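Local coordinates for protein dihydropteroate synthase (Anaplasma phagocytophilum, PDB 6UCZ) that probably catalyses the condensation of 6-hydroxymethyl-7,8-dihydropterin diphosphate with p-aminobenzoate to give dihydropteroate, a step in folate synthesis, at residues A[130-135]-A[145-150]; A[152-157]-A[190-195]; A[183-188]-A[202-207]; A[222-227]-A[232-237]. All coordinates share one frame; numbering follows the deposited sequence.

Contact 1: residues A[130-135]-A[145-150]; sequences DYINDQ and AIAAAS. With PMM (pterin-6-yl-methyl-monophosphate), chain C.
Within one beta-alpha-beta unit of the TIM barrel of dihydropteroate synthase, Ile132 of strand 131-134 packs outward against Ile146 and Ala147 of helix 143-148. The contact is small and entirely apolar, and a single methyl carries it. Ile132 turns CG1 anti to its carbonyl carbon (chi1 -52°) and then runs extended, which sends CD1 straight to the helix. There CD1 lies 4.0 Å from Ala147 CB, while the branch methyl CG2 of Ile146 comes to 4.2 Å from the same Ile132 CD1. The end of Ile146 leads off, and its side chain also touches Glu122 and Leu125 of helix 118-127.

The next residue on the strand faces the other way, into the barrel and its pterin pocket. Asn133 presents both ends of its amide to pterin-6-yl-methyl-monophosphate: ligand N2 donates to Asn133 OD1 over 2.8 Å, almost straight at 176°, and Asn133 ND2 donates to ligand N1 over 3.2 Å, at 157°. A two-point match of this kind fixes which way round the amide sits. Asp71 OD2 takes a further hydrogen bond from Asn133 ND2. Farther along, Gln135 NE2 sits 3.5 Å from ligand N8 and is held there by Asp114 OD1.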
# COMPACT_ATOMS: atom_id res chain seq x y z
N ASP A 130 10.98 7.18 -3.38
CA ASP A 130 11.46 6.85 -2.04
C ASP A 130 11.06 5.46 -1.58
O ASP A 130 11.74 4.89 -0.73
CB ASP A 130 10.93 7.88 -1.04
CG ASP A 130 11.33 9.29 -1.41
OD1 ASP A 130 12.48 9.66 -1.11
OD2 ASP A 130 10.52 10.01 -2.03
N TYR A 131 9.97 4.91 -2.11
CA TYR A 131 9.48 3.61 -1.70
C TYR A 131 9.17 2.77 -2.93
O TYR A 131 8.66 3.29 -3.92
CB TYR A 131 8.16 3.67 -0.88
CG TYR A 131 8.17 4.48 0.40
CD1 TYR A 131 8.08 5.87 0.37
CD2 TYR A 131 8.19 3.85 1.63
CE1 TYR A 131 8.07 6.61 1.55
CE2 TYR A 131 8.18 4.57 2.80
CZ TYR A 131 8.11 5.95 2.76
OH TYR A 131 8.10 6.63 3.95
N ILE A 132 9.44 1.47 -2.84
CA ILE A 132 8.75 0.49 -3.66
C ILE A 132 7.56 -0.03 -2.87
O ILE A 132 7.71 -0.59 -1.78
CB ILE A 132 9.66 -0.69 -4.05
CG1 ILE A 132 10.98 -0.22 -4.68
CG2 ILE A 132 8.91 -1.63 -5.01
CD1 ILE A 132 11.94 -1.36 -4.89
N ASN A 133 6.36 0.16 -3.40
CA ASN A 133 5.18 -0.47 -2.83
C ASN A 133 4.96 -1.74 -3.63
O ASN A 133 4.23 -1.76 -4.62
CB ASN A 133 3.98 0.48 -2.86
CG ASN A 133 2.71 -0.20 -2.41
OD1 ASN A 133 2.73 -1.27 -1.80
ND2 ASN A 133 1.58 0.41 -2.75
N ASP A 134 5.65 -2.81 -3.23
CA ASP A 134 5.65 -4.06 -4.00
C ASP A 134 4.37 -4.81 -3.69
O ASP A 134 4.35 -5.72 -2.85
CB ASP A 134 6.87 -4.92 -3.68
CG ASP A 134 6.87 -6.24 -4.45
OD1 ASP A 134 6.09 -6.40 -5.40
OD2 ASP A 134 7.67 -7.14 -4.08
N GLN A 135 3.32 -4.47 -4.43
CA GLN A 135 2.03 -5.11 -4.25
C GLN A 135 2.08 -6.60 -4.61
O GLN A 135 1.21 -7.36 -4.18
CB GLN A 135 1.01 -4.39 -5.12
CG GLN A 135 -0.41 -4.84 -4.97
CD GLN A 135 -1.30 -4.32 -6.08
OE1 GLN A 135 -2.32 -4.93 -6.40
NE2 GLN A 135 -0.90 -3.19 -6.68
N ALA A 145 16.72 -7.80 -5.70
CA ALA A 145 17.95 -7.19 -6.20
C ALA A 145 17.76 -5.70 -6.44
O ALA A 145 18.65 -4.90 -6.12
CB ALA A 145 18.41 -7.90 -7.48
N ILE A 146 16.60 -5.31 -6.97
CA ILE A 146 16.32 -3.90 -7.22
C ILE A 146 16.26 -3.12 -5.90
O ILE A 146 16.84 -2.04 -5.78
CB ILE A 146 15.01 -3.74 -8.01
CG1 ILE A 146 15.19 -4.23 -9.44
CG2 ILE A 146 14.57 -2.28 -8.01
CD1 ILE A 146 16.48 -3.76 -10.06
N ALA A 147 15.54 -3.65 -4.91
CA ALA A 147 15.45 -2.95 -3.63
C ALA A 147 16.81 -2.83 -2.96
O ALA A 147 17.16 -1.76 -2.44
CB ALA A 147 14.45 -3.66 -2.71
N ALA A 148 17.60 -3.91 -2.99
CA ALA A 148 18.89 -3.88 -2.32
C ALA A 148 19.85 -2.92 -2.99
O ALA A 148 20.54 -2.15 -2.31
CB ALA A 148 19.49 -5.29 -2.28
N ALA A 149 19.87 -2.90 -4.33
CA ALA A 149 20.80 -2.05 -5.05
C ALA A 149 20.36 -0.60 -5.10
O ALA A 149 21.05 0.23 -5.71
CB ALA A 149 20.99 -2.57 -6.48
N SER A 150 19.27 -0.25 -4.43
CA SER A 150 18.77 1.11 -4.46
C SER A 150 18.58 1.71 -3.09
O SER A 150 18.26 2.90 -3.00
CB SER A 150 17.42 1.17 -5.21
OG SER A 150 16.39 0.57 -4.43
N5 PMM C . -4.40 -2.13 -2.41
C6 PMM C . -4.46 -1.85 -3.72
C7 PMM C . -3.32 -1.51 -4.43
N8 PMM C . -2.10 -1.45 -3.90
N1 PMM C . -0.79 -1.65 -2.04
C2 PMM C . -0.66 -1.93 -0.75
N2 PMM C . 0.55 -1.89 -0.18
N3 PMM C . -1.71 -2.27 0.05
C4 PMM C . -3.02 -2.39 -0.37
O4 PMM C . -3.91 -2.73 0.40
C4A PMM C . -3.21 -2.09 -1.81
C8A PMM C . -2.05 -1.73 -2.59
C9 PMM C . -5.82 -1.99 -4.36
O10 PMM C . -6.67 -0.91 -3.91
PA PMM C . -7.11 0.31 -4.87
O1P PMM C . -8.17 1.07 -4.05
O2P PMM C . -7.82 -0.29 -6.07
O3P PMM C . -5.92 1.14 -5.23

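Contact 2: residues A[152-157]-A[190-195]; sequences AKIIIM and DTLIAQ. With PMM (pterin-6-yl-methyl-monophosphate), chain C.
Leu192, on the last turn of helix 174-194, packs on Ile154 and Ile156 of strand 153-157, closing the outer helical layer of the TIM barrel over this strand. The cross-contact is purely apolar. Leu192 CD1 meets two branch methyls, standing 4.3 Å from Ile154 CG2 and 4.2 Å from Ile156 CG2. Those two isoleucines alternate with Ile155 along the strand, so they share its outward face and offer the leucine a pair of neighbouring methyls. Ile156 and Leu192 approach tip to tip. In Ile156, CG1 takes the crowded position between backbone N and carbonyl carbon (chi1 49°); CG2 is the nearest atom to the leucine, and the CG1 arm, through CD1, comes almost as near. Leu192 is wrapped further by Pro144, Val197 and Ile202, and Ala147 also covers Ile154.

One salt bridge lies at the start of the strand, outside the contact, from Lys153 NZ to Glu110 OE2.

The third kind of contact is with the pterin ligand, on the strand's inner face. Ile155 brings CG2 to 3.9 Å from ligand N2. Met157 reaches farther: CG stands anti to the backbone N, and the sulfur ends over the face of the pyrimidine half of the pterin. The chain then bends (chi3 74°), turning the terminal methyl CE away from the ring, with Met157 SD 3.5 Å from both N3 and C4 of the ligand.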
# COMPACT_ATOMS: atom_id res chain seq x y z
N ALA A 152 16.26 1.60 -1.21
CA ALA A 152 14.89 2.07 -1.05
C ALA A 152 14.18 1.36 0.10
O ALA A 152 14.52 0.24 0.48
CB ALA A 152 14.09 1.83 -2.33
N LYS A 153 13.18 2.03 0.64
CA LYS A 153 12.24 1.35 1.52
C LYS A 153 11.28 0.55 0.65
O LYS A 153 10.95 0.95 -0.47
CB LYS A 153 11.48 2.36 2.38
CG LYS A 153 12.39 3.25 3.20
CD LYS A 153 11.62 4.36 3.92
CE LYS A 153 11.86 5.71 3.25
NZ LYS A 153 11.56 6.86 4.17
N ILE A 154 10.81 -0.58 1.17
CA ILE A 154 9.95 -1.45 0.38
C ILE A 154 8.79 -1.97 1.21
O ILE A 154 8.98 -2.49 2.31
CB ILE A 154 10.75 -2.61 -0.26
CG1 ILE A 154 9.80 -3.58 -0.96
CG2 ILE A 154 11.64 -3.31 0.76
CD1 ILE A 154 10.49 -4.38 -2.06
N ILE A 155 7.58 -1.84 0.67
CA ILE A 155 6.39 -2.49 1.22
C ILE A 155 6.17 -3.79 0.45
O ILE A 155 6.17 -3.79 -0.78
CB ILE A 155 5.15 -1.59 1.09
CG1 ILE A 155 5.42 -0.21 1.69
CG2 ILE A 155 3.93 -2.25 1.78
CD1 ILE A 155 4.42 0.83 1.24
N ILE A 156 5.99 -4.89 1.18
CA ILE A 156 5.57 -6.16 0.59
C ILE A 156 4.17 -6.47 1.10
O ILE A 156 3.92 -6.44 2.31
CB ILE A 156 6.57 -7.30 0.90
CG1 ILE A 156 6.90 -7.35 2.39
CG2 ILE A 156 7.84 -7.13 0.05
CD1 ILE A 156 7.79 -8.56 2.77
N MET A 157 3.25 -6.77 0.18
CA MET A 157 1.83 -6.94 0.48
C MET A 157 1.41 -8.40 0.28
O MET A 157 1.74 -9.00 -0.75
CB MET A 157 0.98 -6.06 -0.43
CG MET A 157 -0.48 -6.00 0.01
SD MET A 157 -1.54 -5.45 -1.33
CE MET A 157 -1.57 -6.95 -2.35
N ASP A 190 12.89 -12.69 4.75
CA ASP A 190 14.15 -13.43 4.71
C ASP A 190 14.81 -13.33 3.35
O ASP A 190 16.03 -13.16 3.25
CB ASP A 190 13.92 -14.90 5.07
CG ASP A 190 13.62 -15.11 6.54
OD1 ASP A 190 14.02 -14.26 7.36
OD2 ASP A 190 12.99 -16.13 6.87
N THR A 191 14.02 -13.43 2.28
CA THR A 191 14.58 -13.29 0.94
C THR A 191 15.24 -11.94 0.75
O THR A 191 16.37 -11.85 0.24
CB THR A 191 13.48 -13.51 -0.10
OG1 THR A 191 12.97 -14.85 0.03
CG2 THR A 191 14.01 -13.31 -1.51
N LEU A 192 14.57 -10.87 1.17
CA LEU A 192 15.11 -9.52 1.01
C LEU A 192 16.42 -9.35 1.77
O LEU A 192 17.40 -8.82 1.22
CB LEU A 192 14.08 -8.49 1.50
CG LEU A 192 12.79 -8.33 0.68
CD1 LEU A 192 11.76 -7.52 1.45
CD2 LEU A 192 13.12 -7.67 -0.64
N ILE A 193 16.44 -9.74 3.04
CA ILE A 193 17.64 -9.56 3.87
C ILE A 193 18.80 -10.37 3.31
O ILE A 193 19.94 -9.90 3.27
CB ILE A 193 17.34 -9.94 5.33
CG1 ILE A 193 16.29 -8.99 5.92
CG2 ILE A 193 18.61 -9.92 6.16
CD1 ILE A 193 15.91 -9.33 7.35
N ALA A 194 18.53 -11.60 2.87
CA ALA A 194 19.59 -12.43 2.30
C ALA A 194 20.16 -11.80 1.04
O ALA A 194 21.35 -11.98 0.74
CB ALA A 194 19.06 -13.83 1.99
N GLN A 195 19.36 -11.04 0.30
CA GLN A 195 19.80 -10.42 -0.94
C GLN A 195 20.30 -9.00 -0.74
O GLN A 195 20.53 -8.29 -1.73
CB GLN A 195 18.65 -10.45 -1.96
CG GLN A 195 18.29 -11.87 -2.39
CD GLN A 195 17.59 -11.92 -3.72
OE1 GLN A 195 17.98 -11.25 -4.68
NE2 GLN A 195 16.52 -12.71 -3.79
N5 PMM C . -4.40 -2.13 -2.41
C6 PMM C . -4.46 -1.85 -3.72
C7 PMM C . -3.32 -1.51 -4.43
N8 PMM C . -2.10 -1.45 -3.90
N1 PMM C . -0.79 -1.65 -2.04
C2 PMM C . -0.66 -1.93 -0.75
N2 PMM C . 0.55 -1.89 -0.18
N3 PMM C . -1.71 -2.27 0.05
C4 PMM C . -3.02 -2.39 -0.37
O4 PMM C . -3.91 -2.73 0.40
C4A PMM C . -3.21 -2.09 -1.81
C8A PMM C . -2.05 -1.73 -2.59
C9 PMM C . -5.82 -1.99 -4.36
O10 PMM C . -6.67 -0.91 -3.91
PA PMM C . -7.11 0.31 -4.87
O1P PMM C . -8.17 1.07 -4.05
O2P PMM C . -7.82 -0.29 -6.07
O3P PMM C . -5.92 1.14 -5.23

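Contact 3: residues A[183-188]-A[202-207]; sequences EWLCSR and IILDPG. With PMM (pterin-6-yl-methyl-monophosphate), chain C.
Leu185 sets CG anti to its carbonyl carbon (chi1 -71°) and continues extended, which carries its forked end from helix 174-194 down onto strand 202-205. One prong, Leu185 CD1, lies 4.2 Å from Leu204 CB. Both methyls of Leu185 converge on the same carbonyl oxygen a residue later, CD1 and CD2 each 4.1 Å from Asp205 O. Asp205 itself points away from the helix; its CG is anti to the backbone N (chi1 -177°), and this takes the carboxylate into the barrel.

The two faces of the strand therefore serve different purposes, as in TIM barrels generally: the outer one packs on a helix, and the inner one, at the carboxyl end of the strand, binds the ligand. Asp205 OD2 accepts two hydrogen bonds from the pterin, one from ligand N3 at 2.7 Å and one from ligand N2 at 2.8 Å. The other oxygen, Asp205 OD1, accepts from Gly207 N at 2.8 Å on its anti side, an Asx turn. With two ligand donors sharing OD2 and the turn occupying OD1, the carboxylate is held at both oxygens and its rotation is fixed.

On the helix, Arg188 folds back over Trp184: its CZ lies 3.2 Å above the indole plane, toward the rim. Arg188 NH1 donates to Trp184 O over 3.3 Å from above the carbonyl plane, while Arg188 NE bonds to Gly137 O.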
# COMPACT_ATOMS: atom_id res chain seq x y z
N GLU A 183 3.54 -15.95 8.12
CA GLU A 183 4.58 -16.84 7.59
C GLU A 183 4.95 -16.46 6.15
O GLU A 183 6.13 -16.46 5.78
CB GLU A 183 4.12 -18.30 7.67
N TRP A 184 3.95 -16.13 5.34
CA TRP A 184 4.19 -15.73 3.96
C TRP A 184 5.08 -14.48 3.90
O TRP A 184 6.09 -14.44 3.17
CB TRP A 184 2.84 -15.49 3.29
CG TRP A 184 2.72 -15.22 1.79
CD1 TRP A 184 2.35 -16.12 0.83
CD2 TRP A 184 2.87 -13.96 1.12
NE1 TRP A 184 2.28 -15.50 -0.39
CE2 TRP A 184 2.60 -14.18 -0.24
CE3 TRP A 184 3.23 -12.67 1.54
CZ2 TRP A 184 2.69 -13.16 -1.19
CZ3 TRP A 184 3.31 -11.67 0.60
CH2 TRP A 184 3.03 -11.91 -0.75
N LEU A 185 4.75 -13.47 4.71
CA LEU A 185 5.54 -12.25 4.78
C LEU A 185 6.94 -12.51 5.33
O LEU A 185 7.92 -11.96 4.82
CB LEU A 185 4.82 -11.22 5.65
CG LEU A 185 3.58 -10.63 4.97
CD1 LEU A 185 2.75 -9.86 5.98
CD2 LEU A 185 4.01 -9.72 3.83
N CYS A 186 7.05 -13.36 6.36
CA CYS A 186 8.35 -13.61 6.96
C CYS A 186 9.29 -14.31 5.98
O CYS A 186 10.50 -14.05 6.00
CB CYS A 186 8.20 -14.44 8.23
SG CYS A 186 7.61 -13.49 9.65
N SER A 187 8.76 -15.19 5.14
CA SER A 187 9.59 -15.82 4.11
C SER A 187 10.15 -14.78 3.14
O SER A 187 11.30 -14.90 2.68
CB SER A 187 8.76 -16.87 3.36
OG SER A 187 9.30 -17.12 2.08
N ARG A 188 9.35 -13.76 2.81
CA ARG A 188 9.79 -12.71 1.90
C ARG A 188 10.76 -11.75 2.57
O ARG A 188 11.69 -11.25 1.92
CB ARG A 188 8.57 -12.00 1.33
CG ARG A 188 7.99 -12.76 0.16
CD ARG A 188 6.49 -12.87 0.24
NE ARG A 188 5.95 -13.55 -0.93
CZ ARG A 188 5.63 -14.84 -0.96
NH1 ARG A 188 5.79 -15.59 0.12
NH2 ARG A 188 5.14 -15.37 -2.07
N ILE A 202 12.20 -2.50 5.48
CA ILE A 202 11.14 -3.41 5.03
C ILE A 202 9.85 -3.08 5.78
O ILE A 202 9.85 -3.01 7.02
CB ILE A 202 11.54 -4.87 5.25
CG1 ILE A 202 12.78 -5.22 4.43
CG2 ILE A 202 10.36 -5.78 4.87
CD1 ILE A 202 13.41 -6.56 4.78
N ILE A 203 8.75 -2.96 5.04
CA ILE A 203 7.43 -2.65 5.59
C ILE A 203 6.45 -3.75 5.19
O ILE A 203 6.45 -4.20 4.04
CB ILE A 203 6.94 -1.27 5.08
CG1 ILE A 203 7.96 -0.18 5.43
CG2 ILE A 203 5.58 -0.93 5.64
CD1 ILE A 203 7.89 1.04 4.50
N LEU A 204 5.61 -4.18 6.13
CA LEU A 204 4.71 -5.32 5.92
C LEU A 204 3.26 -4.87 5.79
O LEU A 204 2.79 -4.04 6.57
CB LEU A 204 4.81 -6.32 7.07
CG LEU A 204 6.21 -6.85 7.39
CD1 LEU A 204 6.18 -7.87 8.53
CD2 LEU A 204 6.87 -7.43 6.14
N ASP A 205 2.55 -5.44 4.82
CA ASP A 205 1.15 -5.08 4.54
C ASP A 205 0.36 -6.37 4.37
O ASP A 205 0.73 -7.22 3.52
CB ASP A 205 1.08 -4.19 3.29
CG ASP A 205 -0.32 -3.70 2.97
OD1 ASP A 205 -1.33 -4.41 3.23
OD2 ASP A 205 -0.41 -2.58 2.41
N PRO A 206 -0.73 -6.58 5.13
CA PRO A 206 -1.49 -7.84 5.01
C PRO A 206 -2.36 -7.95 3.77
O PRO A 206 -2.98 -9.00 3.57
CB PRO A 206 -2.37 -7.82 6.27
CG PRO A 206 -2.60 -6.35 6.52
CD PRO A 206 -1.28 -5.70 6.18
N GLY A 207 -2.47 -6.90 2.95
CA GLY A 207 -3.27 -6.99 1.75
C GLY A 207 -4.75 -7.24 2.00
O GLY A 207 -5.31 -8.25 1.54
N5 PMM C . -4.40 -2.13 -2.41
C6 PMM C . -4.46 -1.85 -3.72
C7 PMM C . -3.32 -1.51 -4.43
N8 PMM C . -2.10 -1.45 -3.90
N1 PMM C . -0.79 -1.65 -2.04
C2 PMM C . -0.66 -1.93 -0.75
N2 PMM C . 0.55 -1.89 -0.18
N3 PMM C . -1.71 -2.27 0.05
C4 PMM C . -3.02 -2.39 -0.37
O4 PMM C . -3.91 -2.73 0.40
C4A PMM C . -3.21 -2.09 -1.81
C8A PMM C . -2.05 -1.73 -2.59
C9 PMM C . -5.82 -1.99 -4.36
O10 PMM C . -6.67 -0.91 -3.91
PA PMM C . -7.11 0.31 -4.87
O1P PMM C . -8.17 1.07 -4.05
O2P PMM C . -7.82 -0.29 -6.07
O3P PMM C . -5.92 1.14 -5.23

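Contact 4: residues A[222-227]-A[232-237]; sequences KNIGKL and FPVCVG. With PMM (pterin-6-yl-methyl-monophosphate), chain C.
Ile224 and Val234 reach toward each other tip to tip, with Ile224 CD1 4.0 Å from Val234 CG1. The isoleucine sets CG1 anti to its backbone N (chi1 -162°), driving that arm from helix 224-228 at segment 232-237, which contains strand 235-236 of the TIM barrel. Against Val236 the same arm behaves differently: the two side chains slide past one another in opposite directions, and Ile224 CD1 comes to 3.8 Å from Val236 CG2. Leu227 lies obliquely across Val234, closest at its branch point, so that Leu227 CG is 4.0 Å from Val234 CG2. On Val234, Ile224 meets CG1, while Leu227 comes closest to CG2.

Beside this packing a water donates to Leu227 O at 2.7 Å and to Phe232 O at 2.8 Å, tying the helix to the start of 232-237. At the far end of that segment the chain enters the pterin pocket: Gly237 O lies 3.3 Å from ligand O4 and accepts a hydrogen bond from Lys241 NZ, which also binds the ligand.

Because the side-chain contact is made of aliphatic groups alone, shape and burial hold it together, while the water, spending both protons on carbonyl oxygens, supplies the directional link.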
# COMPACT_ATOMS: atom_id res chain seq x y z
N LYS A 222 -8.67 -5.77 12.97
CA LYS A 222 -8.86 -5.76 14.41
C LYS A 222 -7.62 -6.28 15.13
O LYS A 222 -7.30 -5.81 16.23
CB LYS A 222 -10.09 -6.59 14.80
CG LYS A 222 -10.06 -7.12 16.23
CD LYS A 222 -11.32 -7.90 16.59
CE LYS A 222 -11.49 -9.16 15.75
NZ LYS A 222 -12.63 -10.01 16.23
N ASN A 223 -6.92 -7.24 14.53
CA ASN A 223 -5.78 -7.88 15.17
C ASN A 223 -4.45 -7.42 14.56
O ASN A 223 -3.46 -8.16 14.60
CB ASN A 223 -5.92 -9.40 15.09
CG ASN A 223 -6.99 -9.94 16.03
OD1 ASN A 223 -8.07 -10.36 15.60
ND2 ASN A 223 -6.69 -9.91 17.31
N ILE A 224 -4.41 -6.20 14.02
CA ILE A 224 -3.21 -5.72 13.34
C ILE A 224 -2.02 -5.65 14.29
O ILE A 224 -0.87 -5.70 13.84
CB ILE A 224 -3.50 -4.35 12.67
CG1 ILE A 224 -2.44 -4.04 11.61
CG2 ILE A 224 -3.57 -3.23 13.72
CD1 ILE A 224 -2.51 -4.96 10.40
N GLY A 225 -2.27 -5.54 15.59
CA GLY A 225 -1.18 -5.54 16.56
C GLY A 225 -0.35 -6.81 16.54
O GLY A 225 0.84 -6.77 16.86
N LYS A 226 -0.96 -7.95 16.20
CA LYS A 226 -0.19 -9.19 16.09
C LYS A 226 0.81 -9.13 14.94
O LYS A 226 1.93 -9.66 15.06
CB LYS A 226 -1.12 -10.39 15.94
CG LYS A 226 -0.37 -11.72 16.00
CD LYS A 226 -1.30 -12.92 15.98
CE LYS A 226 -0.51 -14.22 15.86
NZ LYS A 226 -1.38 -15.41 16.07
N LEU A 227 0.45 -8.50 13.83
CA LEU A 227 1.43 -8.28 12.77
C LEU A 227 2.49 -7.27 13.22
O LEU A 227 3.68 -7.43 12.90
CB LEU A 227 0.74 -7.81 11.50
CG LEU A 227 1.61 -7.65 10.25
CD1 LEU A 227 2.34 -8.95 9.90
CD2 LEU A 227 0.75 -7.17 9.10
N PHE A 232 8.46 -4.98 12.57
CA PHE A 232 8.54 -4.23 11.33
C PHE A 232 7.43 -3.20 11.26
O PHE A 232 6.32 -3.44 11.75
CB PHE A 232 8.43 -5.17 10.13
CG PHE A 232 9.57 -6.14 10.02
CD1 PHE A 232 9.55 -7.34 10.71
CD2 PHE A 232 10.67 -5.85 9.23
CE1 PHE A 232 10.60 -8.23 10.62
CE2 PHE A 232 11.73 -6.73 9.13
CZ PHE A 232 11.69 -7.92 9.83
N PRO A 233 7.68 -2.06 10.61
CA PRO A 233 6.58 -1.14 10.30
C PRO A 233 5.54 -1.82 9.43
O PRO A 233 5.84 -2.70 8.62
CB PRO A 233 7.26 0.01 9.56
CG PRO A 233 8.73 -0.13 9.89
CD PRO A 233 8.97 -1.59 10.09
N VAL A 234 4.29 -1.40 9.62
CA VAL A 234 3.13 -1.99 8.96
C VAL A 234 2.43 -0.94 8.12
O VAL A 234 2.29 0.22 8.54
CB VAL A 234 2.18 -2.61 10.00
CG1 VAL A 234 0.84 -2.96 9.38
CG2 VAL A 234 2.83 -3.85 10.62
N CYS A 235 2.01 -1.33 6.92
CA CYS A 235 1.14 -0.54 6.07
C CYS A 235 -0.21 -1.24 5.93
O CYS A 235 -0.27 -2.46 5.75
CB CYS A 235 1.77 -0.35 4.68
SG CYS A 235 0.74 0.53 3.48
N VAL A 236 -1.29 -0.47 6.02
CA VAL A 236 -2.62 -1.03 5.82
C VAL A 236 -3.35 -0.25 4.73
O VAL A 236 -3.41 0.98 4.78
CB VAL A 236 -3.45 -1.03 7.12
CG1 VAL A 236 -4.89 -1.45 6.84
CG2 VAL A 236 -2.80 -1.95 8.14
N GLY A 237 -3.91 -0.98 3.76
CA GLY A 237 -4.70 -0.38 2.70
C GLY A 237 -6.15 -0.79 2.76
O GLY A 237 -6.59 -1.73 2.07
N5 PMM C . -4.40 -2.13 -2.41
C6 PMM C . -4.46 -1.85 -3.72
C7 PMM C . -3.32 -1.51 -4.43
N8 PMM C . -2.10 -1.45 -3.90
N1 PMM C . -0.79 -1.65 -2.04
C2 PMM C . -0.66 -1.93 -0.75
N2 PMM C . 0.55 -1.89 -0.18
N3 PMM C . -1.71 -2.27 0.05
C4 PMM C . -3.02 -2.39 -0.37
O4 PMM C . -3.91 -2.73 0.40
C4A PMM C . -3.21 -2.09 -1.81
C8A PMM C . -2.05 -1.73 -2.59
C9 PMM C . -5.82 -1.99 -4.36
O10 PMM C . -6.67 -0.91 -3.91
PA PMM C . -7.11 0.31 -4.87
O1P PMM C . -8.17 1.07 -4.05
O2P PMM C . -7.82 -0.29 -6.07
O3P PMM C . -5.92 1.14 -5.23
O HOH W 1 5.82 -6.17 11.82

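How the contacts relate
Contacts 1, 2 and 3 sit on neighbouring strands of the barrel: Ile132 O to Ile155 N at 2.8 Å joins contacts 1 and 2, and Ile154 O to Ile203 N at 2.8 Å joins contacts 2 and 3. Contact 4 follows through Leu204 O to Cys235 N, also 2.8 Å, closing the barrel between strands 202-205 and 235-236. Contacts 2 and 3 share helix 174-194 and have centres about 9 Å apart, whereas the centres of contacts 1 and 4 are about 20 Å apart. All four nevertheless converge on the same pterin: 130-135 and 202-207 bind its polar edge, 152-157 covers a face, and 232-237 lies near O4.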